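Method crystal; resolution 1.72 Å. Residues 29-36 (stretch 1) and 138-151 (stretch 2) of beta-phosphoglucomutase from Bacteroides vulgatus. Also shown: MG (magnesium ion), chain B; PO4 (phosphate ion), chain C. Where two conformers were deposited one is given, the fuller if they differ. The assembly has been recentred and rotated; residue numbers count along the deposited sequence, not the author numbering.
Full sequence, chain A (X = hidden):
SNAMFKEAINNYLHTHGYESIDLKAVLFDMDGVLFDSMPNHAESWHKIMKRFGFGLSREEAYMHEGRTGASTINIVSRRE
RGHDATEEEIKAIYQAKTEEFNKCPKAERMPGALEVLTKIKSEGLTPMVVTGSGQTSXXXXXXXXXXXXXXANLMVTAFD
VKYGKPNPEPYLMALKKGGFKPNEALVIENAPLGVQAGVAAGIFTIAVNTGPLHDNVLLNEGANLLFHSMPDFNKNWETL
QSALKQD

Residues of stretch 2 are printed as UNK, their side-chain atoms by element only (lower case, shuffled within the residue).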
# COMPACT_ATOMS: atom_id res chain seq x y z
N ASP A 29 0.31 -3.81 -0.11
CA ASP A 29 0.45 -2.77 0.86
C ASP A 29 0.04 -3.26 2.29
O ASP A 29 -0.75 -4.22 2.42
CB ASP A 29 -0.43 -1.59 0.44
CG ASP A 29 -0.38 -0.48 1.40
OD1 ASP A 29 0.75 -0.06 1.72
OD2 ASP A 29 -1.46 -0.05 1.85
N MSE A 30 0.57 -2.65 3.35
CA MSE A 30 0.15 -3.08 4.70
C MSE A 30 -1.07 -2.34 5.30
O MSE A 30 -2.13 -2.91 5.55
CB MSE A 30 1.32 -3.04 5.69
CG MSE A 30 0.92 -3.70 7.02
SE MSE A 30 2.39 -3.72 8.26
CE MSE A 30 2.46 -1.79 8.62
N ASP A 31 -0.90 -1.06 5.57
CA ASP A 31 -1.95 -0.28 6.24
C ASP A 31 -3.17 -0.09 5.35
O ASP A 31 -3.06 0.45 4.25
CB ASP A 31 -1.40 1.07 6.66
CG ASP A 31 -0.31 0.95 7.71
OD1 ASP A 31 -0.52 0.31 8.75
OD2 ASP A 31 0.78 1.49 7.46
N GLY A 32 -4.35 -0.50 5.85
CA GLY A 32 -5.56 -0.40 5.06
C GLY A 32 -5.75 -1.51 4.05
O GLY A 32 -6.68 -1.46 3.24
N VAL A 33 -4.85 -2.51 4.06
CA VAL A 33 -4.99 -3.68 3.15
C VAL A 33 -4.89 -4.96 3.98
O VAL A 33 -5.81 -5.79 3.98
CB VAL A 33 -3.91 -3.63 2.03
CG1 VAL A 33 -3.85 -4.98 1.25
CG2 VAL A 33 -4.19 -2.41 1.08
N LEU A 34 -3.76 -5.11 4.67
CA LEU A 34 -3.56 -6.21 5.65
C LEU A 34 -4.18 -5.94 7.03
O LEU A 34 -4.82 -6.83 7.59
CB LEU A 34 -2.08 -6.60 5.76
CG LEU A 34 -1.45 -6.99 4.41
CD1 LEU A 34 0.01 -7.33 4.71
CD2 LEU A 34 -2.18 -8.20 3.75
N PHE A 35 -3.95 -4.73 7.55
CA PHE A 35 -4.45 -4.35 8.84
C PHE A 35 -5.38 -3.16 8.71
O PHE A 35 -5.12 -2.25 7.90
CB PHE A 35 -3.29 -3.95 9.78
CG PHE A 35 -2.44 -5.10 10.24
CD1 PHE A 35 -2.92 -6.04 11.13
CD2 PHE A 35 -1.10 -5.21 9.80
CE1 PHE A 35 -2.12 -7.08 11.60
CE2 PHE A 35 -0.27 -6.29 10.26
CZ PHE A 35 -0.81 -7.22 11.17
N ASP A 36 -6.43 -3.11 9.54
CA ASP A 36 -7.30 -1.95 9.52
C ASP A 36 -6.68 -0.90 10.48
O ASP A 36 -7.20 -0.63 11.57
CB ASP A 36 -8.72 -2.35 9.91
CG ASP A 36 -9.70 -1.19 9.76
OD1 ASP A 36 -9.34 -0.19 9.09
OD2 ASP A 36 -10.82 -1.31 10.32
N UNK A 138 7.79 -5.48 13.10
CA UNK A 138 6.41 -5.69 12.66
C UNK A 138 6.22 -7.06 11.99
O UNK A 138 5.09 -7.51 11.81
c UNK A 138 6.61 -4.84 9.32
c UNK A 138 6.55 -2.57 10.33
c UNK A 138 6.83 -4.04 10.60
c UNK A 138 5.93 -4.55 11.73
N UNK A 139 7.33 -7.72 11.64
CA UNK A 139 7.29 -9.11 11.14
C UNK A 139 6.81 -10.10 12.22
O UNK A 139 6.20 -11.10 11.89
c UNK A 139 7.64 -11.41 9.04
c UNK A 139 10.14 -11.33 9.52
c UNK A 139 8.63 -9.55 10.53
c UNK A 139 8.74 -11.02 10.06
N UNK A 140 7.10 -9.81 13.50
CA UNK A 140 6.45 -10.50 14.63
C UNK A 140 4.92 -10.29 14.61
O UNK A 140 4.13 -11.26 14.76
c UNK A 140 7.04 -10.03 15.96
o UNK A 140 8.93 -11.40 15.45
o UNK A 140 9.13 -9.96 17.09
c UNK A 140 8.47 -10.50 16.18
N UNK A 141 4.49 -9.03 14.41
CA UNK A 141 3.06 -8.72 14.27
C UNK A 141 2.46 -9.35 13.00
O UNK A 141 1.35 -9.90 13.02
c UNK A 141 1.32 -6.87 14.39
n UNK A 141 -0.51 -6.74 16.20
c UNK A 141 -1.53 -6.12 15.51
c UNK A 141 2.80 -7.22 14.26
c UNK A 141 0.92 -6.46 15.87
n UNK A 141 -1.33 -5.17 14.43
n UNK A 141 -2.78 -6.46 15.89
N UNK A 142 3.20 -9.28 11.90
CA UNK A 142 2.78 -9.95 10.68
C UNK A 142 2.71 -11.45 10.87
O UNK A 142 1.76 -12.08 10.40
c UNK A 142 3.72 -9.60 9.53
c UNK A 142 4.72 -7.86 8.09
c UNK A 142 3.51 -8.23 8.90
c UNK A 142 2.25 -8.27 8.01
N UNK A 143 3.71 -12.03 11.54
CA UNK A 143 3.76 -13.48 11.79
C UNK A 143 2.57 -13.95 12.61
O UNK A 143 2.03 -15.02 12.35
c UNK A 143 5.06 -13.90 12.49
o UNK A 143 5.03 -16.21 11.75
n UNK A 143 5.33 -15.84 13.96
c UNK A 143 5.14 -15.43 12.71
N UNK A 144 2.20 -13.18 13.63
CA UNK A 144 1.12 -13.53 14.55
C UNK A 144 -0.27 -13.52 13.85
O UNK A 144 -1.22 -14.20 14.28
c UNK A 144 -1.17 -13.45 18.26
c UNK A 144 -0.91 -11.67 17.00
c UNK A 144 0.05 -12.56 16.65
c UNK A 144 1.15 -12.46 15.65
n UNK A 144 -1.66 -12.25 18.00
n UNK A 144 -0.13 -13.66 17.46
N UNK A 145 -0.38 -12.68 12.82
CA UNK A 145 -1.67 -12.45 12.15
C UNK A 145 -1.78 -13.20 10.83
O UNK A 145 -2.86 -13.54 10.41
c UNK A 145 -1.95 -10.97 11.96
n UNK A 145 -1.29 -9.86 13.97
o UNK A 145 -3.48 -10.24 13.58
c UNK A 145 -2.30 -10.31 13.23
N UNK A 146 -0.64 -13.44 10.19
CA UNK A 146 -0.60 -14.13 8.88
C UNK A 146 0.48 -15.23 8.96
O UNK A 146 1.57 -15.08 8.35
c UNK A 146 -0.86 -10.65 8.27
c UNK A 146 -1.27 -11.90 7.79
c UNK A 146 -1.74 -9.55 8.34
c UNK A 146 -0.31 -13.07 7.76
c UNK A 146 -3.51 -10.96 7.43
c UNK A 146 -3.08 -9.70 7.93
c UNK A 146 -2.59 -12.06 7.38
N UNK A 147 0.21 -16.29 9.73
CA UNK A 147 1.30 -17.20 10.11
C UNK A 147 1.94 -17.91 8.89
O UNK A 147 1.25 -18.52 8.06
c UNK A 147 -0.64 -17.58 11.50
c UNK A 147 -1.08 -16.71 10.32
c UNK A 147 0.62 -18.21 11.08
N UNK A 148 3.26 -17.76 8.77
CA UNK A 148 4.03 -18.36 7.69
C UNK A 148 3.82 -17.79 6.30
O UNK A 148 4.28 -18.38 5.31
N UNK A 149 3.13 -16.65 6.20
CA UNK A 149 2.78 -16.08 4.89
C UNK A 149 3.94 -15.24 4.35
O UNK A 149 4.32 -15.39 3.19
c UNK A 149 0.27 -16.11 5.40
c UNK A 149 1.46 -15.23 4.93
c UNK A 149 1.23 -14.44 3.57
c UNK A 149 -0.05 -17.26 4.47
N UNK A 150 4.49 -14.35 5.19
CA UNK A 150 5.52 -13.41 4.74
C UNK A 150 6.90 -13.77 5.23
O UNK A 150 7.05 -14.40 6.28
c UNK A 150 2.49 -10.77 2.79
c UNK A 150 1.55 -10.97 5.05
c UNK A 150 5.20 -11.98 5.18
c UNK A 150 2.79 -11.40 5.52
c UNK A 150 3.73 -11.20 3.29
c UNK A 150 3.88 -11.49 4.66
c UNK A 150 1.40 -10.65 3.69
N UNK A 151 7.90 -13.34 4.45
CA UNK A 151 9.33 -13.61 4.71
C UNK A 151 10.11 -12.29 4.83
O UNK A 151 9.87 -11.37 4.06
o UNK A 151 10.61 -17.28 1.80
c UNK A 151 9.91 -14.43 3.54
c UNK A 151 9.74 -15.95 3.62
c UNK A 151 10.85 -16.72 2.87
n UNK A 151 12.05 -16.75 3.44
MG MG B . -2.28 1.78 2.61
P PO4 C . 0.96 1.99 3.89
O1 PO4 C . 1.26 0.55 4.23
O2 PO4 C . -0.50 2.19 3.58
O3 PO4 C . 1.80 2.45 2.70
O4 PO4 C . 1.33 2.93 5.04
O HOH W 1 -0.42 2.58 3.19
O HOH W 2 -1.26 2.82 0.70

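Position 138 carries four side-chain carbons, forked at the second. One branch end lies 4.5 Å from SE of Met30, which is selenomethionine. The fork at the second carbon makes this Leu138. The contact is apolar and loose.

Position 139 has the same four carbons with the same fork and begins the helix. Its side chain is out of reach of stretch 1. It is Leu139.

Position 140 has two carbons, the second carrying two oxygens. It is exposed and touches nothing on stretch 1. This short carboxylate is Asp140.

Position 141 has three carbons, a nitrogen, then a carbon carrying two more nitrogens. A terminal nitrogen at position 141 lies 3.5 Å from CE1 of Phe35, over one face of the ring. The guanidinium makes this Arg141. The nitrogen over the ring is NH2; NH1 is hydrogen-bonded elsewhere in the structure.

Position 142 again has four carbons forked at the second. Its CB points sideways, but the end of the side chain comes nearer. One branch end at position 142 reaches 3.9 Å from CE2 of Phe35 and 4.1 Å from CD1 of Leu34, so one methyl touches both side chains. The fork makes this Leu142, and the methyl is CD2.

Position 143 has two carbons, the second carrying one oxygen and one nitrogen. It is exposed and out of reach. This amide is Asn143.

Position 144 has one carbon and then a five-membered ring of three carbons and two nitrogens. It makes no contact with stretch 1. The imidazole is His144.

Position 145 is another short amide: two carbons, then one oxygen and one nitrogen. The second carbon at position 145 sits at the edge of the Phe35 ring, 3.6 Å from CE1 of Phe35. This is Asn145, the last residue of the helix. ND2 of Asn145 donates to O of Arg141 at 2.8 Å, and OD1 is bonded elsewhere in the structure. The amide is held in this way with CG against the ring edge.

Position 146 has one carbon and a six-carbon ring, with no oxygen. A ring carbon at position 146 lies 3.4 Å from O of Leu34 and 3.9 Å from CB of Leu34. The ring edge points toward the face of Phe35. It is Phe146, the first residue to leave helical angles, and the carbon is CZ.

Position 147 has three carbons closing a ring onto the backbone N. It is exposed and out of reach. It is Pro147.

Position 148 has no side-chain atoms. It is Gly148, and its positive phi favours glycine.

Position 149 has four carbons forked at the first, one arm two carbons long. It is buried but out of reach. It is Ile149.

Position 150 has one carbon and a six-carbon ring. A ring carbon at position 150 packs 3.7 Å from CD1 of Leu34. It is Phe150, and the carbon is CZ.

Position 151 has three carbons, the third carrying one oxygen and one nitrogen. It is exposed and far from stretch 1. It is Gln151.

The contact works by side-chain packing, with no hydrogen bond between the stretches. Phe35 is its centre: Phe146 and Arg141 cover opposite ring faces. Leu34 packs against Leu142, Phe146 and Phe150. Asp29 and Asp31, which bind the magnesium, take no part.

Stretch 2 (138-151) LLDRLNHNFPGIFQ
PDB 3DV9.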